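TerD domain-containing protein (Streptomyces coelicolor A3, PDB 2QZ7) is of unknown function but belongs to the TerD family of tellurite-resistance-related proteins and binds sodium ions. Local coordinates at residues 40-45 against 123-128; 49-54 against 106-111; 22-27 against 132-137; 29-34 against 87-92. One frame throughout, in Å; residues are numbered along the deposited sequence.

Contact 1: 40-45 against 123-128; sequences PPHHLD and DDVSNT. With NA (sodium ion), chain D; NA (sodium ion), chain E.
This is a small, buried side-chain contact at the metal-bearing end of the beta sandwich, where the chain entering strand 44-52 meets the loop that leads into strand 129-134. No hydrogen bond joins the two segments; one imidazole and a few methyl groups make the touch. Val125 and His42 meet tip to tip. The His42 ring, with CG anti to the carbonyl carbon (chi1 -72°), receives Val125 CG2 almost squarely over one face, 4.2 Å from the ring centroid and 8° off the normal, a CH-pi contact. The other branch, Val125 CG1, rests 3.9 Å from His42 ND1 and also meets Leu44 CD1, while Leu44 CD2 meets Thr128 CG2 at 4.4 Å.

Behind this apolar seam each segment turns oxygens to its own sodium ion. Leu44 O and Asp45 OD1 bind one ion, Asp45 OD1 at 2.4 Å, with water 1, Ser81 and Glu91 completing the site. His43 NE2 donates to Asp45 OD1 at 2.9 Å, from above the carboxylate plane, and so steadies a metal ligand from the second shell. Val125 O and Thr128 OG1, the latter at 2.7 Å, hold another ion with water 2 and Phe122. The ion and the imidazole N-H both draw on Asp45 OD1, and OD2 is bonded to His114 NE2, which together would be expected to favour an ionised carboxylate.

Contact 2: 49-54 against 106-111; sequences TTYAAD and RVIVGV
Strands 49-52 and 106-111 are antiparallel neighbours (159° between their directions), and their tight part is the backbone seam together with the face carrying Thr49, Tyr51, Arg106 and Ile108. Thr49 and Ile108 form a hydrogen-bonded pair: Thr49 N reaches Ile108 O at 3.0 Å, and the return bond from Ile108 N to Thr49 O is equally short, both nearly along the C=O axes. At Tyr51 and Arg106 the seam loosens. Tyr51 N still donates to Arg106 O at 2.9 Å, but Arg106 N lies 3.5 Å from Tyr51 O, a weak bond, and beyond it the first strand gives way to exposed Ala53 and Asp54, which make no contact with 106-111.

The Tyr51 ring leans along its own strand (chi1 -59°), crossing Ile108 obliquely so that CE2 comes within 3.3 Å of Ile108 CG2. Its hydroxyl shares a hydrogen bond with Thr49 OG1 at 2.9 Å, which tethers the ring's far end. Arg106, extended from CG to NE, runs beside the tyrosine and sets NH1 over one ring face; with CZ 5.2 Å from the ring centroid and the planes 46° apart, the cation-pi attraction is weak at most. The guanidinium is held more firmly by a salt bridge to Glu157 and by carbonyls of Pro56 and Gly187. On the other face Thr50 CG2 and Val107 CG2 touch lightly at 4.1 Å, Val107 packing on Phe95 of the facing sheet. Such pairing of inner antiparallel strands, one face turned inward, is typical of a beta sandwich.

Contact 3: 22-27 against 132-137; sequences GLKRVD and VAEGYR
The backbones of 22-27 and 132-137 pair antiparallel at Asp27 and Ala133, whose N-H groups and carbonyls exchange two nearly straight bonds, Asp27 N to Ala133 O and Ala133 N to Asp27 O, each 3.0 Å. This joins two inner strands of one sheet of the beta sandwich, 26-31 and 129-134, just before the latter turns back through a type II' beta turn from Glu134 to Arg137. Gly135 holds a positive phi of 57° in that turn.

Past Val26 and Glu134 the backbones diverge, and the Glu134 side chain spans the gap. Its chain is extended, with CG anti to the backbone N (chi1 -171°), and the carboxylate is split between two partners. OE2 accepts Lys24 N at 3.0 Å, from above the carboxylate plane. OE1 takes Arg137 NH2 at 2.8 Å in a straight salt bridge that lies in the guanidinium plane and closes over the turn. Leu23 crosses Arg137 at about a right angle, CD1 touching the guanidinium edge 3.7 Å from NH2. On the inward side Val26 CG2 meets Val132 CG1 at 4.1 Å, and both valines pack on Phe158 of the opposite sheet. Arg25 turns its charge elsewhere, to Glu96. Toward solvent, Asp27, with CG in the crowded position between N and the carbonyl carbon, binds water 3, which hydrogen-bonds to OD2 as donor at 2.7 Å and to Gly135 N as acceptor at 2.8 Å.

Contact 4: 29-34 against 87-92; sequences RLKWDP and FGFVEE. With NA (sodium ion), chain C; NA (sodium ion), chain D.
Two aromatic rings flank the junction of strand 26-31 with the entry to strand 91-95: Phe89 has Arg29 CB over one face and the Leu30-Lys31 peptide at its edge, while Trp32 has Val90 CG2 over one face and Glu91 OE1 at its edge. Between them lies a classic beta bulge, in which Val90 and Glu91 both face Leu30. Leu30 N gives a sound bond to Glu91 O at 2.9 Å, but Leu30 O is shared by two weak ones, from Val90 N and Glu91 N. The next pair, Arg29 and Glu92, is non-hydrogen-bonded, with Arg29 CG against Glu92 CB.

On the outer side Arg29 CB sits 3.9 Å from the Phe89 centroid in a CH-pi contact, and the Lys31 chain crosses the ring obliquely, its CG 4.0 Å from Phe89 CE1. On the inner side Val90 CG2, in the crowded position, lies against the six-membered ring of Trp32 and comes 3.5 Å from CZ3. The indole itself is held by a hydrogen bond from NE1 to His42 O.

Each segment also supplies a sodium ligand. Glu91, extended with CG anti to the backbone N (chi1 179°), offers OE1 to the sodium it shares with Leu44, Asp45 and Ser81, while OE2 accepts Ile46 N. The other ion is bound by Trp32 O together with Gly84 and Gly86. Its remaining ligand, water 4, ties the segments together, accepting from Trp32 N at 3.1 Å and donating to Gly88 O at 2.7 Å.

How the contacts relate
Contacts 3 and 4 share strand 26-31 in one sheet of the sandwich, joining it to strands 129-134 and 91-95, whereas contact 2 joins strands 44-52 and 104-113 of the other. The sheets meet in several places, one of them Val111 CG1 at 3.9 Å from Leu30 CD2, linking contacts 2 and 4. Contacts 1 and 4, with centres about 10 Å apart, form the metal-bearing end and share water 1 and one sodium. There Ser126 O accepts a backbone hydrogen bond from Asp33 N at 2.9 Å. Contact 2 lies on the far side of the chain centre, about 24 Å from contact 1 between centres; contact 3 is about 26 Å from contact 1.

Contact 1: 40-45 against 123-128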
loop_
_atom_site.group_PDB
_atom_site.type_symbol
_atom_site.label_atom_id
_atom_site.label_comp_id
_atom_site.label_asym_id
_atom_site.label_seq_id
_atom_site.Cartn_x
_atom_site.Cartn_y
_atom_site.Cartn_z
ATOM N N PRO A 40 22.483 7.155 -2.904
ATOM C CA PRO A 40 21.247 7.475 -3.664
ATOM C C PRO A 40 19.959 7.459 -2.804
ATOM O O PRO A 40 19.919 6.746 -1.803
ATOM C CB PRO A 40 21.186 6.362 -4.723
ATOM C CG PRO A 40 22.650 6.028 -4.969
ATOM C CD PRO A 40 23.326 6.163 -3.620
ATOM N N PRO A 41 18.937 8.258 -3.188
ATOM C CA PRO A 41 17.698 8.423 -2.405
ATOM C C PRO A 41 16.978 7.122 -2.070
ATOM O O PRO A 41 17.077 6.119 -2.799
ATOM C CB PRO A 41 16.807 9.285 -3.314
ATOM C CG PRO A 41 17.403 9.119 -4.693
ATOM C CD PRO A 41 18.873 9.046 -4.428
ATOM N N HIS A 42 16.249 7.162 -0.961
ATOM C CA HIS A 42 15.332 6.112 -0.605
ATOM C C HIS A 42 13.915 6.510 -1.108
ATOM O O HIS A 42 13.293 7.426 -0.578
ATOM C CB HIS A 42 15.356 5.880 0.923
ATOM C CG HIS A 42 16.598 5.206 1.419
ATOM N ND1 HIS A 42 17.130 5.449 2.668
ATOM C CD2 HIS A 42 17.425 4.314 0.831
ATOM C CE1 HIS A 42 18.215 4.718 2.836
ATOM N NE2 HIS A 42 18.427 4.034 1.729
ATOM N N HIS A 43 13.448 5.832 -2.153
ATOM C CA HIS A 43 12.175 6.129 -2.780
ATOM C C HIS A 43 11.220 4.971 -2.488
ATOM O O HIS A 43 11.401 3.848 -2.992
ATOM C CB HIS A 43 12.314 6.355 -4.287
ATOM C CG HIS A 43 11.026 6.737 -4.959
ATOM N ND1 HIS A 43 10.961 7.127 -6.277
ATOM C CD2 HIS A 43 9.746 6.735 -4.508
ATOM C CE1 HIS A 43 9.706 7.387 -6.601
ATOM N NE2 HIS A 43 8.946 7.141 -5.544
ATOM N N LEU A 44 10.250 5.259 -1.618
ATOM C CA LEU A 44 9.173 4.328 -1.239
ATOM C C LEU A 44 7.866 4.905 -1.704
ATOM O O LEU A 44 7.689 6.127 -1.723
ATOM C CB LEU A 44 9.062 4.095 0.270
ATOM C CG LEU A 44 10.041 3.087 0.907
ATOM C CD1 LEU A 44 11.539 3.556 0.819
ATOM C CD2 LEU A 44 9.643 2.798 2.336
ATOM N N ASP A 45 6.982 4.005 -2.132
ATOM C CA ASP A 45 5.638 4.363 -2.601
ATOM C C ASP A 45 4.602 3.534 -1.917
ATOM O O ASP A 45 4.704 2.282 -1.864
ATOM C CB ASP A 45 5.473 4.088 -4.100
ATOM C CG ASP A 45 6.213 5.110 -4.974
ATOM O OD1 ASP A 45 6.395 6.279 -4.559
ATOM O OD2 ASP A 45 6.614 4.738 -6.107
ATOM N N ASP A 123 14.728 -3.576 5.621
ATOM C CA ASP A 123 15.831 -3.624 6.602
ATOM C C ASP A 123 16.940 -2.623 6.305
ATOM O O ASP A 123 17.613 -2.179 7.224
ATOM C CB ASP A 123 16.436 -5.027 6.707
ATOM C CG ASP A 123 17.164 -5.241 8.020
ATOM O OD1 ASP A 123 16.537 -4.983 9.080
ATOM O OD2 ASP A 123 18.356 -5.632 8.002
ATOM N N ASP A 124 17.121 -2.290 5.021
ATOM C CA ASP A 124 18.068 -1.258 4.558
ATOM C C ASP A 124 17.626 0.201 4.806
ATOM O O ASP A 124 18.411 1.123 4.567
ATOM C CB ASP A 124 18.340 -1.424 3.058
ATOM C CG ASP A 124 18.854 -2.807 2.706
ATOM O OD1 ASP A 124 19.755 -3.324 3.410
ATOM O OD2 ASP A 124 18.373 -3.382 1.710
ATOM N N VAL A 125 16.389 0.412 5.255
ATOM C CA VAL A 125 15.822 1.769 5.346
ATOM C C VAL A 125 15.318 2.020 6.777
ATOM O O VAL A 125 14.452 1.273 7.275
ATOM C CB VAL A 125 14.639 2.012 4.323
ATOM C CG1 VAL A 125 14.206 3.502 4.320
ATOM C CG2 VAL A 125 15.005 1.557 2.900
ATOM N N SER A 126 15.853 3.052 7.442
ATOM C CA SER A 126 15.550 3.266 8.866
ATOM C C SER A 126 14.215 3.964 9.143
ATOM O O SER A 126 13.745 4.821 8.370
ATOM C CB SER A 126 16.744 3.859 9.668
ATOM O OG SER A 126 17.414 4.903 8.997
ATOM N N ASN A 127 13.573 3.512 10.216
ATOM C CA ASN A 127 12.327 4.075 10.674
ATOM C C ASN A 127 11.243 4.061 9.619
ATOM O O ASN A 127 10.515 5.039 9.441
ATOM C CB ASN A 127 12.572 5.481 11.230
ATOM C CG ASN A 127 13.351 5.450 12.533
ATOM O OD1 ASN A 127 14.506 5.909 12.606
ATOM N ND2 ASN A 127 12.729 4.891 13.572
ATOM N N THR A 128 11.168 2.936 8.898
ATOM C CA THR A 128 10.087 2.683 7.988
ATOM C C THR A 128 8.883 2.342 8.832
ATOM O O THR A 128 8.974 1.474 9.708
ATOM C CB THR A 128 10.370 1.493 7.063
ATOM O OG1 THR A 128 10.616 0.330 7.863
ATOM C CG2 THR A 128 11.567 1.790 6.133
HETATM NA NA NA D . 6.738 7.973 -2.866
HETATM NA NA NA E . 13.134 -0.559 8.019
HETATM O O HOH W 1 6.706 9.348 -4.566
HETATM O O HOH W 2 12.120 -2.390 8.671
#

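Contact 2: 49-54 against 106-111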
loop_
_atom_site.group_PDB
_atom_site.type_symbol
_atom_site.label_atom_id
_atom_site.label_comp_id
_atom_site.label_asym_id
_atom_site.label_seq_id
_atom_site.Cartn_x
_atom_site.Cartn_y
_atom_site.Cartn_z
ATOM N N THR A 49 -4.241 -1.436 -5.368
ATOM C CA THR A 49 -4.951 -2.003 -6.527
ATOM C C THR A 49 -6.322 -2.378 -6.133
ATOM O O THR A 49 -6.556 -2.720 -4.990
ATOM C CB THR A 49 -4.244 -3.240 -7.062
ATOM O OG1 THR A 49 -3.715 -3.959 -5.947
ATOM C CG2 THR A 49 -3.027 -2.812 -7.982
ATOM N N THR A 50 -7.226 -2.322 -7.106
ATOM C CA THR A 50 -8.626 -2.672 -6.933
ATOM C C THR A 50 -8.883 -3.915 -7.803
ATOM O O THR A 50 -8.142 -4.158 -8.804
ATOM C CB THR A 50 -9.533 -1.500 -7.411
ATOM O OG1 THR A 50 -9.194 -1.172 -8.766
ATOM C CG2 THR A 50 -9.283 -0.265 -6.552
ATOM N N TYR A 51 -9.877 -4.701 -7.375
ATOM C CA TYR A 51 -10.243 -6.005 -7.971
ATOM C C TYR A 51 -11.759 -6.093 -8.141
ATOM O O TYR A 51 -12.515 -5.690 -7.244
ATOM C CB TYR A 51 -9.698 -7.194 -7.137
ATOM C CG TYR A 51 -8.192 -7.086 -7.044
ATOM C CD1 TYR A 51 -7.365 -7.677 -8.023
ATOM C CD2 TYR A 51 -7.586 -6.320 -6.040
ATOM C CE1 TYR A 51 -5.979 -7.528 -7.970
ATOM C CE2 TYR A 51 -6.199 -6.148 -5.999
ATOM C CZ TYR A 51 -5.402 -6.763 -6.975
ATOM O OH TYR A 51 -4.015 -6.609 -6.956
ATOM N N ALA A 52 -12.168 -6.588 -9.314
ATOM C CA ALA A 52 -13.565 -6.802 -9.706
ATOM C C ALA A 52 -14.225 -7.839 -8.818
ATOM O O ALA A 52 -13.581 -8.819 -8.422
ATOM C CB ALA A 52 -13.649 -7.265 -11.167
ATOM N N ALA A 53 -15.512 -7.619 -8.534
ATOM C CA ALA A 53 -16.354 -8.598 -7.842
ATOM C C ALA A 53 -16.248 -9.977 -8.491
ATOM O O ALA A 53 -16.059 -10.968 -7.777
ATOM C CB ALA A 53 -17.804 -8.139 -7.794
ATOM N N ASP A 54 -16.304 -10.039 -9.827
ATOM C CA ASP A 54 -16.167 -11.344 -10.499
ATOM C C ASP A 54 -14.758 -11.954 -10.522
ATOM O O ASP A 54 -14.603 -13.100 -10.929
ATOM C CB ASP A 54 -16.851 -11.391 -11.898
ATOM C CG ASP A 54 -16.254 -10.397 -12.886
ATOM O OD1 ASP A 54 -15.390 -9.611 -12.468
ATOM O OD2 ASP A 54 -16.665 -10.379 -14.076
ATOM N N ARG A 106 -12.733 -5.738 -3.799
ATOM C CA ARG A 106 -11.513 -5.951 -3.043
ATOM C C ARG A 106 -10.491 -4.871 -3.388
ATOM O O ARG A 106 -10.341 -4.500 -4.570
ATOM C CB ARG A 106 -10.958 -7.352 -3.352
ATOM C CG ARG A 106 -9.635 -7.694 -2.679
ATOM C CD ARG A 106 -9.405 -9.250 -2.829
ATOM N NE ARG A 106 -8.188 -9.639 -2.126
ATOM C CZ ARG A 106 -6.997 -9.859 -2.681
ATOM N NH1 ARG A 106 -6.803 -9.745 -3.990
ATOM N NH2 ARG A 106 -5.986 -10.201 -1.900
ATOM N N VAL A 107 -9.817 -4.373 -2.349
ATOM C CA VAL A 107 -8.732 -3.438 -2.478
ATOM C C VAL A 107 -7.542 -3.940 -1.658
ATOM O O VAL A 107 -7.706 -4.383 -0.515
ATOM C CB VAL A 107 -9.138 -1.996 -2.002
ATOM C CG1 VAL A 107 -7.939 -1.017 -2.170
ATOM C CG2 VAL A 107 -10.353 -1.525 -2.784
ATOM N N ILE A 108 -6.348 -3.897 -2.233
ATOM C CA ILE A 108 -5.185 -4.175 -1.443
ATOM C C ILE A 108 -4.171 -3.069 -1.505
ATOM O O ILE A 108 -3.935 -2.491 -2.562
ATOM C CB ILE A 108 -4.636 -5.621 -1.632
ATOM C CG1 ILE A 108 -3.229 -5.870 -1.148
ATOM C CG2 ILE A 108 -4.812 -6.208 -3.006
ATOM C CD1 ILE A 108 -3.245 -7.417 -0.656
ATOM N N VAL A 109 -3.605 -2.738 -0.353
ATOM C CA VAL A 109 -2.633 -1.623 -0.322
ATOM C C VAL A 109 -1.338 -2.146 0.267
ATOM O O VAL A 109 -1.356 -3.009 1.136
ATOM C CB VAL A 109 -3.208 -0.388 0.442
ATOM C CG1 VAL A 109 -3.510 -0.736 1.846
ATOM C CG2 VAL A 109 -2.232 0.815 0.386
ATOM N N GLY A 110 -0.227 -1.650 -0.262
ATOM C CA GLY A 110 1.097 -2.051 0.171
ATOM C C GLY A 110 2.103 -0.920 -0.033
ATOM O O GLY A 110 1.729 0.234 -0.355
ATOM N N VAL A 111 3.355 -1.245 0.200
ATOM C CA VAL A 111 4.437 -0.300 0.113
ATOM C C VAL A 111 5.549 -0.963 -0.672
ATOM O O VAL A 111 5.938 -2.113 -0.409
ATOM C CB VAL A 111 4.903 0.175 1.518
ATOM C CG1 VAL A 111 6.204 1.026 1.438
ATOM C CG2 VAL A 111 3.790 0.991 2.238
#

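Contact 3: 22-27 against 132-137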
loop_
_atom_site.group_PDB
_atom_site.type_symbol
_atom_site.label_atom_id
_atom_site.label_comp_id
_atom_site.label_asym_id
_atom_site.label_seq_id
_atom_site.Cartn_x
_atom_site.Cartn_y
_atom_site.Cartn_z
ATOM N N GLY A 22 -20.001 -1.020 7.810
ATOM C CA GLY A 22 -18.532 -1.283 7.740
ATOM C C GLY A 22 -17.709 -0.018 7.611
ATOM O O GLY A 22 -18.121 1.047 8.078
ATOM N N LEU A 23 -16.544 -0.137 6.967
ATOM C CA LEU A 23 -15.617 0.981 6.813
ATOM C C LEU A 23 -16.081 1.895 5.712
ATOM O O LEU A 23 -16.515 1.452 4.666
ATOM C CB LEU A 23 -14.206 0.486 6.454
ATOM C CG LEU A 23 -13.309 -0.219 7.461
ATOM C CD1 LEU A 23 -14.053 -1.056 8.519
ATOM C CD2 LEU A 23 -12.363 -1.089 6.646
ATOM N N LYS A 24 -15.934 3.184 5.918
ATOM C CA LYS A 24 -16.479 4.111 4.960
ATOM C C LYS A 24 -15.371 4.793 4.278
ATOM O O LYS A 24 -15.400 4.974 3.075
ATOM C CB LYS A 24 -17.365 5.151 5.642
ATOM C CG LYS A 24 -18.714 4.624 6.075
ATOM C CD LYS A 24 -19.438 5.721 6.824
ATOM C CE LYS A 24 -20.902 5.392 6.999
ATOM N NZ LYS A 24 -21.679 6.656 7.174
ATOM N N ARG A 25 -14.395 5.212 5.066
ATOM C CA ARG A 25 -13.235 5.858 4.538
ATOM C C ARG A 25 -12.035 5.419 5.382
ATOM O O ARG A 25 -12.172 5.125 6.579
ATOM C CB ARG A 25 -13.426 7.376 4.470
ATOM C CG ARG A 25 -13.400 8.144 5.789
ATOM C CD ARG A 25 -11.957 8.534 6.148
ATOM N NE ARG A 25 -11.878 9.897 6.699
ATOM C CZ ARG A 25 -11.657 10.984 5.962
ATOM N NH1 ARG A 25 -11.487 10.860 4.648
ATOM N NH2 ARG A 25 -11.612 12.198 6.536
ATOM N N VAL A 26 -10.887 5.308 4.743
ATOM C CA VAL A 26 -9.721 4.760 5.388
ATOM C C VAL A 26 -8.523 5.493 4.817
ATOM O O VAL A 26 -8.583 5.983 3.690
ATOM C CB VAL A 26 -9.624 3.205 5.179
ATOM C CG1 VAL A 26 -9.208 2.852 3.793
ATOM C CG2 VAL A 26 -8.676 2.594 6.169
ATOM N N ASP A 27 -7.472 5.631 5.607
ATOM C CA ASP A 27 -6.229 6.201 5.079
ATOM C C ASP A 27 -5.020 5.394 5.498
ATOM O O ASP A 27 -5.064 4.615 6.485
ATOM C CB ASP A 27 -6.060 7.682 5.444
ATOM C CG ASP A 27 -5.639 7.890 6.893
ATOM O OD1 ASP A 27 -4.586 8.507 7.144
ATOM O OD2 ASP A 27 -6.374 7.466 7.797
ATOM N N VAL A 132 -2.526 2.372 9.269
ATOM C CA VAL A 132 -3.786 2.256 8.582
ATOM C C VAL A 132 -4.895 2.622 9.583
ATOM O O VAL A 132 -4.951 2.073 10.683
ATOM C CB VAL A 132 -3.964 0.798 8.058
ATOM C CG1 VAL A 132 -5.296 0.612 7.330
ATOM C CG2 VAL A 132 -2.793 0.455 7.156
ATOM N N ALA A 133 -5.775 3.546 9.218
ATOM C CA ALA A 133 -6.816 3.987 10.178
ATOM C C ALA A 133 -8.117 4.304 9.498
ATOM O O ALA A 133 -8.129 4.634 8.314
ATOM C CB ALA A 133 -6.346 5.205 10.926
ATOM N N GLU A 134 -9.216 4.225 10.259
ATOM C CA GLU A 134 -10.463 4.844 9.838
ATOM C C GLU A 134 -10.698 6.080 10.717
ATOM O O GLU A 134 -11.131 5.959 11.877
ATOM C CB GLU A 134 -11.671 3.885 9.921
ATOM C CG GLU A 134 -12.894 4.521 9.256
ATOM C CD GLU A 134 -14.251 3.827 9.480
ATOM O OE1 GLU A 134 -14.442 3.071 10.482
ATOM O OE2 GLU A 134 -15.153 4.120 8.649
ATOM N N GLY A 135 -10.396 7.264 10.183
ATOM C CA GLY A 135 -10.438 8.463 11.008
ATOM C C GLY A 135 -9.525 8.273 12.201
ATOM O O GLY A 135 -8.319 7.997 12.050
ATOM N N TYR A 136 -10.095 8.412 13.385
ATOM C CA TYR A 136 -9.392 8.151 14.649
ATOM C C TYR A 136 -9.334 6.694 15.167
ATOM O O TYR A 136 -8.791 6.455 16.252
ATOM C CB TYR A 136 -9.943 9.067 15.744
ATOM C CG TYR A 136 -9.793 10.518 15.403
ATOM C CD1 TYR A 136 -8.574 11.160 15.540
ATOM C CD2 TYR A 136 -10.870 11.242 14.931
ATOM C CE1 TYR A 136 -8.417 12.503 15.192
ATOM C CE2 TYR A 136 -10.748 12.581 14.612
ATOM C CZ TYR A 136 -9.525 13.209 14.735
ATOM O OH TYR A 136 -9.447 14.536 14.399
ATOM N N ARG A 137 -9.890 5.736 14.421
ATOM C CA ARG A 137 -9.758 4.315 14.801
ATOM C C ARG A 137 -8.545 3.672 14.126
ATOM O O ARG A 137 -8.556 3.463 12.912
ATOM C CB ARG A 137 -11.004 3.550 14.424
ATOM C CG ARG A 137 -11.220 2.276 15.280
ATOM C CD ARG A 137 -12.652 1.799 15.168
ATOM N NE ARG A 137 -13.072 1.747 13.765
ATOM C CZ ARG A 137 -12.853 0.721 12.939
ATOM N NH1 ARG A 137 -12.221 -0.378 13.356
ATOM N NH2 ARG A 137 -13.272 0.797 11.683
HETATM O O HOH W 3 -9.062 7.711 7.746
#

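Contact 4: 29-34 against 87-92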
loop_
_atom_site.group_PDB
_atom_site.type_symbol
_atom_site.label_atom_id
_atom_site.label_comp_id
_atom_site.label_asym_id
_atom_site.label_seq_id
_atom_site.Cartn_x
_atom_site.Cartn_y
_atom_site.Cartn_z
ATOM N N ARG A 29 -0.861 6.001 5.951
ATOM C CA ARG A 29 0.243 6.993 6.025
ATOM C C ARG A 29 1.541 6.244 6.175
ATOM O O ARG A 29 1.604 5.230 6.907
ATOM C CB ARG A 29 0.047 7.928 7.233
ATOM C CG ARG A 29 -1.095 8.931 7.086
ATOM C CD ARG A 29 -1.413 9.607 8.452
ATOM N NE ARG A 29 -2.114 8.635 9.292
ATOM C CZ ARG A 29 -2.397 8.786 10.583
ATOM N NH1 ARG A 29 -2.036 9.879 11.217
ATOM N NH2 ARG A 29 -3.064 7.837 11.235
ATOM N N LEU A 30 2.586 6.772 5.532
ATOM C CA LEU A 30 3.876 6.102 5.467
ATOM C C LEU A 30 5.025 7.064 5.842
ATOM O O LEU A 30 5.018 8.222 5.410
ATOM C CB LEU A 30 4.075 5.590 4.033
ATOM C CG LEU A 30 5.468 5.081 3.623
ATOM C CD1 LEU A 30 5.798 3.828 4.427
ATOM C CD2 LEU A 30 5.418 4.755 2.116
ATOM N N LYS A 31 5.962 6.604 6.684
ATOM C CA LYS A 31 7.174 7.380 7.027
ATOM C C LYS A 31 8.396 6.527 6.748
ATOM O O LYS A 31 8.298 5.302 6.738
ATOM C CB LYS A 31 7.152 7.790 8.521
ATOM C CG LYS A 31 7.122 6.604 9.503
ATOM C CD LYS A 31 7.203 7.089 10.965
ATOM C CE LYS A 31 7.277 5.904 11.937
ATOM N NZ LYS A 31 7.618 6.325 13.356
ATOM N N TRP A 32 9.537 7.184 6.536
ATOM C CA TRP A 32 10.856 6.564 6.412
ATOM C C TRP A 32 11.958 7.620 6.421
ATOM O O TRP A 32 11.732 8.786 6.072
ATOM C CB TRP A 32 10.960 5.681 5.156
ATOM C CG TRP A 32 11.085 6.396 3.813
ATOM C CD1 TRP A 32 12.258 6.693 3.123
ATOM C CD2 TRP A 32 10.010 6.817 2.972
ATOM N NE1 TRP A 32 11.948 7.272 1.906
ATOM C CE2 TRP A 32 10.583 7.372 1.794
ATOM C CE3 TRP A 32 8.595 6.762 3.090
ATOM C CZ2 TRP A 32 9.798 7.888 0.742
ATOM C CZ3 TRP A 32 7.820 7.258 2.055
ATOM C CH2 TRP A 32 8.426 7.825 0.889
ATOM N N ASP A 33 13.151 7.239 6.857
ATOM C CA ASP A 33 14.262 8.190 6.854
ATOM C C ASP A 33 14.960 8.251 5.507
ATOM O O ASP A 33 15.108 7.224 4.843
ATOM C CB ASP A 33 15.279 7.875 7.952
ATOM C CG ASP A 33 14.720 8.111 9.338
ATOM O OD1 ASP A 33 13.703 8.850 9.480
ATOM O OD2 ASP A 33 15.311 7.555 10.287
ATOM N N PRO A 34 15.441 9.450 5.122
ATOM C CA PRO A 34 16.173 9.593 3.875
ATOM C C PRO A 34 17.577 8.960 3.998
ATOM O O PRO A 34 17.972 8.548 5.092
ATOM C CB PRO A 34 16.264 11.111 3.708
ATOM C CG PRO A 34 16.348 11.618 5.147
ATOM C CD PRO A 34 15.365 10.727 5.865
ATOM N N PHE A 87 9.966 14.951 7.882
ATOM C CA PHE A 87 9.780 14.319 9.167
ATOM C C PHE A 87 8.306 13.869 9.277
ATOM O O PHE A 87 7.417 14.404 8.596
ATOM C CB PHE A 87 10.186 15.281 10.292
ATOM C CG PHE A 87 11.671 15.678 10.277
ATOM C CD1 PHE A 87 12.609 14.981 11.051
ATOM C CD2 PHE A 87 12.125 16.761 9.498
ATOM C CE1 PHE A 87 13.971 15.339 11.037
ATOM C CE2 PHE A 87 13.487 17.132 9.480
ATOM C CZ PHE A 87 14.409 16.430 10.257
ATOM N N GLY A 88 8.074 12.842 10.095
ATOM C CA GLY A 88 6.769 12.228 10.236
ATOM C C GLY A 88 6.294 11.505 8.998
ATOM O O GLY A 88 7.099 11.005 8.232
ATOM N N PHE A 89 4.977 11.453 8.810
ATOM C CA PHE A 89 4.375 10.781 7.655
ATOM C C PHE A 89 4.498 11.588 6.400
ATOM O O PHE A 89 3.841 12.615 6.251
ATOM C CB PHE A 89 2.935 10.461 7.949
ATOM C CG PHE A 89 2.794 9.471 9.026
ATOM C CD1 PHE A 89 3.325 8.187 8.857
ATOM C CD2 PHE A 89 2.217 9.822 10.230
ATOM C CE1 PHE A 89 3.200 7.217 9.856
ATOM C CE2 PHE A 89 2.084 8.871 11.263
ATOM C CZ PHE A 89 2.592 7.570 11.082
ATOM N N VAL A 90 5.370 11.146 5.512
ATOM C CA VAL A 90 5.682 11.926 4.333
ATOM C C VAL A 90 4.820 11.547 3.112
ATOM O O VAL A 90 4.918 12.182 2.054
ATOM C CB VAL A 90 7.200 11.807 3.989
ATOM C CG1 VAL A 90 8.045 12.371 5.139
ATOM C CG2 VAL A 90 7.570 10.366 3.708
ATOM N N GLU A 91 4.004 10.502 3.232
ATOM C CA GLU A 91 3.214 10.072 2.108
ATOM C C GLU A 91 1.904 9.528 2.642
ATOM O O GLU A 91 1.880 8.902 3.683
ATOM C CB GLU A 91 3.978 9.001 1.302
ATOM C CG GLU A 91 3.208 8.440 0.066
ATOM C CD GLU A 91 4.140 8.012 -1.051
ATOM O OE1 GLU A 91 5.210 8.661 -1.224
ATOM O OE2 GLU A 91 3.800 7.062 -1.787
ATOM N N GLU A 92 0.803 9.768 1.957
ATOM C CA GLU A 92 -0.462 9.253 2.464
ATOM C C GLU A 92 -1.412 8.951 1.309
ATOM O O GLU A 92 -1.355 9.597 0.248
ATOM C CB GLU A 92 -1.108 10.269 3.427
ATOM C CG GLU A 92 -1.819 11.426 2.725
ATOM C CD GLU A 92 -3.295 11.097 2.347
ATOM O OE1 GLU A 92 -3.948 10.325 3.053
ATOM O OE2 GLU A 92 -3.805 11.630 1.350
HETATM NA NA NA C . 11.288 10.960 6.625
HETATM NA NA NA D . 6.738 7.973 -2.866
HETATM O O HOH W 4 9.548 10.000 7.744
HETATM O O HOH W 1 6.706 9.348 -4.566
#